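Local structure of alanine racemase (Acinetobacter baumannii, 4QHR) at residues H100-Q103 and Q104-W107; F160-D164 and V165-L169; H326-V329 and D330-A333. The protein belongs to the alanine racemase family, joining a TIM-barrel domain to a C-terminal domain rich in beta strands in an assembly of two chains. All coordinates share one frame; numbering follows the deposited sequence.

Interaction 1: H100-Q103 and Q104-W107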
loop_
_atom_site.group_PDB
_atom_site.type_symbol
_atom_site.label_atom_id
_atom_site.label_comp_id
_atom_site.label_asym_id
_atom_site.label_seq_id
_atom_site.Cartn_x
_atom_site.Cartn_y
_atom_site.Cartn_z
ATOM N N HIS A 100 -26.439 12.772 0.297
ATOM C CA HIS A 100 -26.779 11.612 1.115
ATOM C C HIS A 100 -27.282 11.995 2.528
ATOM O O HIS A 100 -27.709 11.124 3.255
ATOM C CB HIS A 100 -25.611 10.606 1.185
ATOM C CG HIS A 100 -24.386 11.170 1.823
ATOM N ND1 HIS A 100 -24.267 11.320 3.190
ATOM C CD2 HIS A 100 -23.236 11.645 1.281
ATOM C CE1 HIS A 100 -23.089 11.849 3.460
ATOM N NE2 HIS A 100 -22.460 12.092 2.317
ATOM N N HIS A 101 -27.250 13.264 2.905
ATOM C CA HIS A 101 -27.731 13.650 4.224
ATOM C C HIS A 101 -28.113 15.113 4.221
ATOM O O HIS A 101 -27.758 15.878 3.285
ATOM C CB HIS A 101 -26.730 13.227 5.349
ATOM C CG HIS A 101 -25.412 13.949 5.334
ATOM N ND1 HIS A 101 -24.630 14.072 6.462
ATOM C CD2 HIS A 101 -24.741 14.593 4.345
ATOM C CE1 HIS A 101 -23.538 14.749 6.167
ATOM N NE2 HIS A 101 -23.587 15.086 4.896
ATOM N N GLN A 102 -28.858 15.500 5.257
ATOM C CA GLN A 102 -29.505 16.814 5.370
ATOM C C GLN A 102 -28.561 18.002 5.136
ATOM O O GLN A 102 -28.883 18.937 4.415
ATOM C CB GLN A 102 -30.186 16.927 6.744
ATOM C CG GLN A 102 -31.133 18.090 6.949
ATOM C CD GLN A 102 -32.280 18.139 5.956
ATOM O OE1 GLN A 102 -32.807 17.112 5.510
ATOM N NE2 GLN A 102 -32.686 19.355 5.612
ATOM N N GLN A 103 -27.362 17.917 5.702
ATOM C CA GLN A 103 -26.367 18.952 5.550
ATOM C C GLN A 103 -26.166 19.291 4.071
ATOM O O GLN A 103 -26.142 20.461 3.672
ATOM C CB GLN A 103 -25.065 18.409 6.155
ATOM C CG GLN A 103 -23.868 19.244 5.876
ATOM C CD GLN A 103 -22.729 18.971 6.802
ATOM O OE1 GLN A 103 -21.805 18.191 6.479
ATOM N NE2 GLN A 103 -22.751 19.619 7.954
ATOM N N GLN A 104 -25.988 18.263 3.245
ATOM C CA GLN A 104 -25.694 18.498 1.798
ATOM C C GLN A 104 -26.930 19.005 1.068
ATOM O O GLN A 104 -26.857 19.797 0.107
ATOM C CB GLN A 104 -25.212 17.205 1.144
ATOM C CG GLN A 104 -23.777 16.817 1.431
ATOM C CD GLN A 104 -23.497 15.374 1.039
ATOM O OE1 GLN A 104 -24.411 14.547 0.941
ATOM N NE2 GLN A 104 -22.231 15.053 0.820
ATOM N N PHE A 105 -28.071 18.520 1.509
ATOM C CA PHE A 105 -29.337 19.026 0.979
ATOM C C PHE A 105 -29.418 20.516 1.170
ATOM O O PHE A 105 -29.700 21.246 0.215
ATOM C CB PHE A 105 -30.492 18.320 1.649
ATOM C CG PHE A 105 -31.844 18.850 1.240
ATOM C CD1 PHE A 105 -32.361 18.591 -0.013
ATOM C CD2 PHE A 105 -32.587 19.596 2.116
ATOM C CE1 PHE A 105 -33.631 19.044 -0.371
ATOM C CE2 PHE A 105 -33.834 20.060 1.761
ATOM C CZ PHE A 105 -34.366 19.781 0.514
ATOM N N GLU A 106 -29.120 20.981 2.390
ATOM C CA GLU A 106 -29.202 22.424 2.684
ATOM C C GLU A 106 -28.236 23.204 1.830
ATOM O O GLU A 106 -28.607 24.239 1.271
ATOM C CB GLU A 106 -28.995 22.705 4.193
ATOM C CG GLU A 106 -30.238 22.276 4.989
ATOM C CD GLU A 106 -29.983 22.046 6.462
ATOM O OE1 GLU A 106 -28.898 22.424 6.952
ATOM O OE2 GLU A 106 -30.860 21.435 7.128
ATOM N N TRP A 107 -27.008 22.717 1.692
ATOM C CA TRP A 107 -26.025 23.438 0.860
ATOM C C TRP A 107 -26.418 23.517 -0.626
ATOM O O TRP A 107 -26.173 24.529 -1.302
ATOM C CB TRP A 107 -24.661 22.793 0.970
ATOM C CG TRP A 107 -24.078 22.796 2.354
ATOM C CD1 TRP A 107 -24.369 23.647 3.386
ATOM C CD2 TRP A 107 -23.066 21.889 2.851
ATOM N NE1 TRP A 107 -23.624 23.309 4.502
ATOM C CE2 TRP A 107 -22.804 22.250 4.190
ATOM C CE3 TRP A 107 -22.357 20.814 2.285
ATOM C CZ2 TRP A 107 -21.862 21.576 4.968
ATOM C CZ3 TRP A 107 -21.428 20.142 3.068
ATOM C CH2 TRP A 107 -21.188 20.540 4.389
#
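The start of helix 102-110, just after strand 95-99, brings His100 and His101 against Gln104. His101 holds the N-cap position. Its carbonyl oxygen accepts from Phe105 N at 3.2 Å and, weakly, from Gln104 N. Glu106 N and Trp107 N continue the helical pattern by binding Gln102 O and Gln103 O.

The Gln104 side chain reaches back past the helix end. Its chain is extended beyond CG and delivers OE1 to the backbone of His100. The bond from His100 N to Gln104 OE1 is 2.8 Å long and fairly straight, 160° at the hydrogen. The donor lies almost in line with the side-chain C=O. OE1 also sits over one face of the His100 ring, toward its rim, 3.1 Å from CD2 of His100. The same oxygen lies at the edge of the His101 ring, and the amide stands nearly perpendicular to that ring. At the other end of the amide, Gln104 NE2 gives bonds to Val81 O and Glu79 O. Three bonds thus fix the rotation of this buried group.

Two further pairs run along the helix. Gln103 CG makes a CH-pi contact with Trp107, 3.5 Å from the centroid of its six-membered ring. The Gln103 amide lies over the CZ2-CH2 rim of the same face, its plane only 15° from that of the indole. Gln102 bends at chi2 (58°), which turns its amide toward Glu106. Gln102 NE2 then donates to Glu106 OE2 at 3.2 Å, on the anti side of the carboxylate and somewhat out of its plane, though in the plane of the Gln102 amide.

Phe105 packs on Ile99 of strand 95-99 and on Val143, Thr146 and Leu147 of helix 139-149. His100 and His101 meet Ile241 of the second subunit, and Gln103 meets Leu316 of that subunit.

Interaction 2: F160-D164 and V165-L169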
loop_
_atom_site.group_PDB
_atom_site.type_symbol
_atom_site.label_atom_id
_atom_site.label_comp_id
_atom_site.label_asym_id
_atom_site.label_seq_id
_atom_site.Cartn_x
_atom_site.Cartn_y
_atom_site.Cartn_z
ATOM N N PHE A 160 -25.571 -1.606 -3.860
ATOM C CA PHE A 160 -25.829 -2.917 -3.258
ATOM C C PHE A 160 -24.770 -3.256 -2.261
ATOM O O PHE A 160 -23.586 -3.005 -2.505
ATOM C CB PHE A 160 -25.869 -3.979 -4.333
ATOM C CG PHE A 160 -27.196 -4.059 -5.001
ATOM C CD1 PHE A 160 -28.284 -4.539 -4.299
ATOM C CD2 PHE A 160 -27.382 -3.599 -6.297
ATOM C CE1 PHE A 160 -29.541 -4.590 -4.880
ATOM C CE2 PHE A 160 -28.641 -3.653 -6.884
ATOM C CZ PHE A 160 -29.714 -4.156 -6.173
ATOM N N ALA A 161 -25.176 -3.817 -1.139
ATOM C CA ALA A 161 -24.203 -4.236 -0.134
ATOM C C ALA A 161 -23.495 -5.573 -0.443
ATOM O O ALA A 161 -22.334 -5.759 -0.109
ATOM C CB ALA A 161 -24.909 -4.312 1.221
ATOM N N ASN A 162 -24.201 -6.513 -1.061
ATOM C CA ASN A 162 -23.760 -7.905 -1.213
ATOM C C ASN A 162 -24.085 -8.430 -2.594
ATOM O O ASN A 162 -24.427 -9.619 -2.747
ATOM C CB ASN A 162 -24.472 -8.800 -0.184
ATOM C CG ASN A 162 -24.235 -8.362 1.242
ATOM O OD1 ASN A 162 -25.159 -7.942 1.945
ATOM N ND2 ASN A 162 -23.015 -8.422 1.659
ATOM N N ALA A 163 -23.960 -7.578 -3.624
ATOM C CA ALA A 163 -24.225 -8.038 -4.998
ATOM C C ALA A 163 -23.252 -9.122 -5.449
ATOM O O ALA A 163 -23.591 -9.946 -6.324
ATOM C CB ALA A 163 -24.209 -6.872 -5.972
ATOM N N ASP A 164 -22.050 -9.117 -4.883
ATOM C CA ASP A 164 -21.067 -10.125 -5.181
ATOM C C ASP A 164 -21.420 -11.564 -4.772
ATOM O O ASP A 164 -20.714 -12.468 -5.207
ATOM C CB ASP A 164 -19.737 -9.776 -4.547
ATOM C CG ASP A 164 -19.805 -9.742 -3.029
ATOM O OD1 ASP A 164 -20.680 -9.091 -2.434
ATOM O OD2 ASP A 164 -18.971 -10.399 -2.416
ATOM N N VAL A 165 -22.470 -11.805 -3.980
ATOM C CA VAL A 165 -22.826 -13.177 -3.585
ATOM C C VAL A 165 -24.329 -13.327 -3.598
ATOM O O VAL A 165 -25.036 -12.368 -3.862
ATOM C CB VAL A 165 -22.312 -13.534 -2.152
ATOM C CG1 VAL A 165 -20.811 -13.707 -2.123
ATOM C CG2 VAL A 165 -22.737 -12.484 -1.151
ATOM N N ASP A 166 -24.842 -14.527 -3.318
ATOM C CA ASP A 166 -26.276 -14.689 -3.080
ATOM C C ASP A 166 -26.517 -14.358 -1.650
ATOM O O ASP A 166 -25.912 -14.947 -0.783
ATOM C CB ASP A 166 -26.765 -16.112 -3.313
ATOM C CG ASP A 166 -26.741 -16.512 -4.779
ATOM O OD1 ASP A 166 -26.834 -15.633 -5.661
ATOM O OD2 ASP A 166 -26.641 -17.738 -5.038
ATOM N N HIS A 167 -27.410 -13.419 -1.403
ATOM C CA HIS A 167 -27.620 -12.907 -0.062
ATOM C C HIS A 167 -29.049 -12.368 -0.003
ATOM O O HIS A 167 -29.497 -11.734 -0.974
ATOM C CB HIS A 167 -26.589 -11.790 0.192
ATOM C CG HIS A 167 -26.414 -11.433 1.624
ATOM N ND1 HIS A 167 -27.389 -10.788 2.346
ATOM C CD2 HIS A 167 -25.387 -11.631 2.482
ATOM C CE1 HIS A 167 -26.978 -10.592 3.588
ATOM N NE2 HIS A 167 -25.770 -11.104 3.700
ATOM N N PRO A 168 -29.770 -12.588 1.117
ATOM C CA PRO A 168 -31.154 -12.082 1.254
ATOM C C PRO A 168 -31.324 -10.573 1.291
ATOM O O PRO A 168 -32.419 -10.068 1.034
ATOM C CB PRO A 168 -31.639 -12.658 2.615
ATOM C CG PRO A 168 -30.431 -13.231 3.281
ATOM C CD PRO A 168 -29.355 -13.444 2.253
ATOM N N LEU A 169 -30.294 -9.852 1.684
ATOM C CA LEU A 169 -30.345 -8.393 1.693
ATOM C C LEU A 169 -30.362 -7.839 0.257
ATOM O O LEU A 169 -30.835 -6.728 0.059
ATOM C CB LEU A 169 -29.185 -7.802 2.485
ATOM C CG LEU A 169 -29.140 -6.277 2.717
ATOM C CD1 LEU A 169 -30.311 -5.751 3.550
ATOM C CD2 LEU A 169 -27.814 -5.886 3.369
#
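Asn162 and His167 are brought face to face by different first torsions. In Asn162, CG stands beside the backbone N and opposite the carbonyl carbon (chi1 -58°). In His167, CG is opposite the backbone N (chi1 -163°). The amide and the imidazole then stack, their planes 14° apart. Asn162 OD1 lies over the centre of the His167 ring, 3.6 Å from CE1 of His167. The CB atoms of Asn162 and His167 also touch, at 3.7 Å.

The ring is held from its edge as well. His167 is the N-cap of helix 168-184, and its ND1 accepts from Leu169 N at 3.1 Å. The donor lies in the ring plane. This capping bond fixes the rotation of the imidazole and leaves a face for the amide. Leu169 CD2 completes the group, 3.6 Å from Asn162 OD1 and 3.9 Å from Ala161 CB.

A type I beta turn from Asn162 to Val165 reverses the chain. Val165 N closes it on Asn162 O at 3.2 Å, from above the carbonyl plane.

The whole stretch connects strand 154-157 to helix 168-184. Asn170 and Gln173 of that helix bind Asn162 O and Ala161 N through their side-chain amides. Phe160 meets the ring of Trp200, and Lys199 NZ, at the end of helix 194-199, binds Ala163 O.

Interaction 3: H326-V329 and D330-A333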
loop_
_atom_site.group_PDB
_atom_site.type_symbol
_atom_site.label_atom_id
_atom_site.label_comp_id
_atom_site.label_asym_id
_atom_site.label_seq_id
_atom_site.Cartn_x
_atom_site.Cartn_y
_atom_site.Cartn_z
ATOM N N HIS A 326 -0.979 -13.959 -15.987
ATOM C CA HIS A 326 -0.584 -15.345 -15.686
ATOM C C HIS A 326 -0.795 -15.694 -14.249
ATOM O O HIS A 326 -1.243 -16.807 -13.986
ATOM C CB HIS A 326 0.862 -15.572 -16.106
ATOM C CG HIS A 326 1.116 -15.074 -17.486
ATOM N ND1 HIS A 326 1.692 -13.856 -17.720
ATOM C CD2 HIS A 326 0.753 -15.561 -18.692
ATOM C CE1 HIS A 326 1.762 -13.646 -19.030
ATOM N NE2 HIS A 326 1.173 -14.661 -19.641
ATOM N N ARG A 327 -0.480 -14.809 -13.315
ATOM C CA ARG A 327 -0.926 -14.986 -11.916
ATOM C C ARG A 327 -2.003 -13.933 -11.647
ATOM O O ARG A 327 -1.731 -12.721 -11.648
ATOM C CB ARG A 327 0.238 -14.809 -10.965
ATOM C CG ARG A 327 -0.028 -14.982 -9.475
ATOM C CD ARG A 327 -0.605 -16.349 -9.137
ATOM N NE ARG A 327 -0.839 -16.468 -7.690
ATOM C CZ ARG A 327 -1.563 -17.408 -7.114
ATOM N NH1 ARG A 327 -2.140 -18.359 -7.861
ATOM N NH2 ARG A 327 -1.737 -17.380 -5.790
ATOM N N LEU A 328 -3.231 -14.376 -11.434
ATOM C CA LEU A 328 -4.375 -13.449 -11.376
ATOM C C LEU A 328 -4.404 -12.739 -10.037
ATOM O O LEU A 328 -4.286 -13.387 -8.987
ATOM C CB LEU A 328 -5.698 -14.143 -11.661
ATOM C CG LEU A 328 -5.783 -14.792 -13.040
ATOM C CD1 LEU A 328 -6.981 -15.703 -13.064
ATOM C CD2 LEU A 328 -5.875 -13.734 -14.142
ATOM N N VAL A 329 -4.554 -11.402 -10.093
ATOM C CA VAL A 329 -4.575 -10.583 -8.871
ATOM C C VAL A 329 -5.585 -11.105 -7.844
ATOM O O VAL A 329 -5.275 -11.063 -6.666
ATOM C CB VAL A 329 -4.788 -9.090 -9.153
ATOM C CG1 VAL A 329 -6.232 -8.835 -9.592
ATOM C CG2 VAL A 329 -4.445 -8.253 -7.948
ATOM N N ASP A 330 -6.758 -11.601 -8.265
ATOM C CA ASP A 330 -7.735 -12.164 -7.286
ATOM C C ASP A 330 -7.283 -13.488 -6.625
ATOM O O ASP A 330 -7.732 -13.809 -5.533
ATOM C CB ASP A 330 -9.141 -12.349 -7.910
ATOM C CG ASP A 330 -9.742 -11.059 -8.331
ATOM O OD1 ASP A 330 -9.958 -10.221 -7.443
ATOM O OD2 ASP A 330 -9.965 -10.888 -9.544
ATOM N N ASP A 331 -6.424 -14.266 -7.281
ATOM C CA ASP A 331 -5.839 -15.451 -6.619
ATOM C C ASP A 331 -4.807 -15.015 -5.564
ATOM O O ASP A 331 -4.733 -15.569 -4.465
ATOM C CB ASP A 331 -5.211 -16.418 -7.617
ATOM C CG ASP A 331 -6.225 -17.043 -8.551
ATOM O OD1 ASP A 331 -7.378 -17.128 -8.158
ATOM O OD2 ASP A 331 -5.893 -17.446 -9.662
ATOM N N VAL A 332 -3.992 -14.018 -5.898
ATOM C CA VAL A 332 -3.065 -13.449 -4.901
ATOM C C VAL A 332 -3.851 -12.893 -3.717
ATOM O O VAL A 332 -3.525 -13.169 -2.536
ATOM C CB VAL A 332 -2.159 -12.325 -5.477
ATOM C CG1 VAL A 332 -1.235 -11.843 -4.417
ATOM C CG2 VAL A 332 -1.369 -12.827 -6.652
ATOM N N ALA A 333 -4.902 -12.118 -4.010
ATOM C CA ALA A 333 -5.773 -11.646 -2.921
ATOM C C ALA A 333 -6.308 -12.748 -1.987
ATOM O O ALA A 333 -6.265 -12.629 -0.760
ATOM C CB ALA A 333 -6.928 -10.836 -3.476
HETATM O O HOH W 1 -3.803 -17.191 -11.074
#
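Arg327 lays one face of its guanidinium over Asp331 CB, which approaches near the rim of the group. The nearest pair is Arg327 NH1 with Asp331 CB, at 3.6 Å. The arginine chain bends at chi2 (58°) and is extended from there on. Its aliphatic part passes across Val332, with Arg327 CG 3.8 Å from Val332 CG2.

The carboxylate of Asp331 is turned 44° from the guanidinium plane. Asp331 OD2 lies 4.3 Å from Arg327 NH1 but off the face of the guanidinium, where none of its N-H bonds is directed. The two opposite charges may attract each other, but they form no salt bridge. The polar end of Arg327 has another partner: NH2 is hydrogen-bonded to Asn285 OD1. Asp331 OD2 instead accepts from a water at 2.5 Å, a short distance. That water accepts from Leu328 N at 2.9 Å, so it bridges the carboxylate to the backbone just ahead of the helix. The Leu328 side chain runs alongside that of Asp331, with its CB and CD1 near OD2 of Asp331.

Leu328 O starts the helical bonding. It accepts from Val332 N at 3.2 Å and weakly from Asp331 N. Val329 O follows, taking Ala333 N at 2.9 Å. Asp330 is engaged outside the turn: its OD2 accepts from Ser218 N. Val329, Val332 and Ala333 pack on Leu343 of helix 340-345.

This is the N-terminal turn of helix 329-335, with Leu328 as N-cap. A leucine has no side-chain acceptor to offer the first helical N-H groups. Asp331 occupies the third helical position, the one that binds the N-cap amide in a capping box. Here a water stands between them, which gives a water-mediated relative of half that motif, not a true capping box.

In the fold
All three contacts lie at the beginnings of helices. Interactions 1 and 2 belong to the N-terminal domain, of the TIM-barrel clan, where helices 102-110 and 168-184 each follow a strand of the parallel sheet. Their centres are 28 Å apart and their nearest atoms about 13 Å. Interaction 3 is in the C-terminal domain, 23 Å from interaction 2 between centres and 41 Å from interaction 1, on the opposite side of the chain's centre from the latter. None of the three touches another. Lys34, modified with pyridoxal phosphate, follows strand 28-32 of the same parallel sheet and belongs to none of them. Of the three, only interaction 1 meets the second subunit.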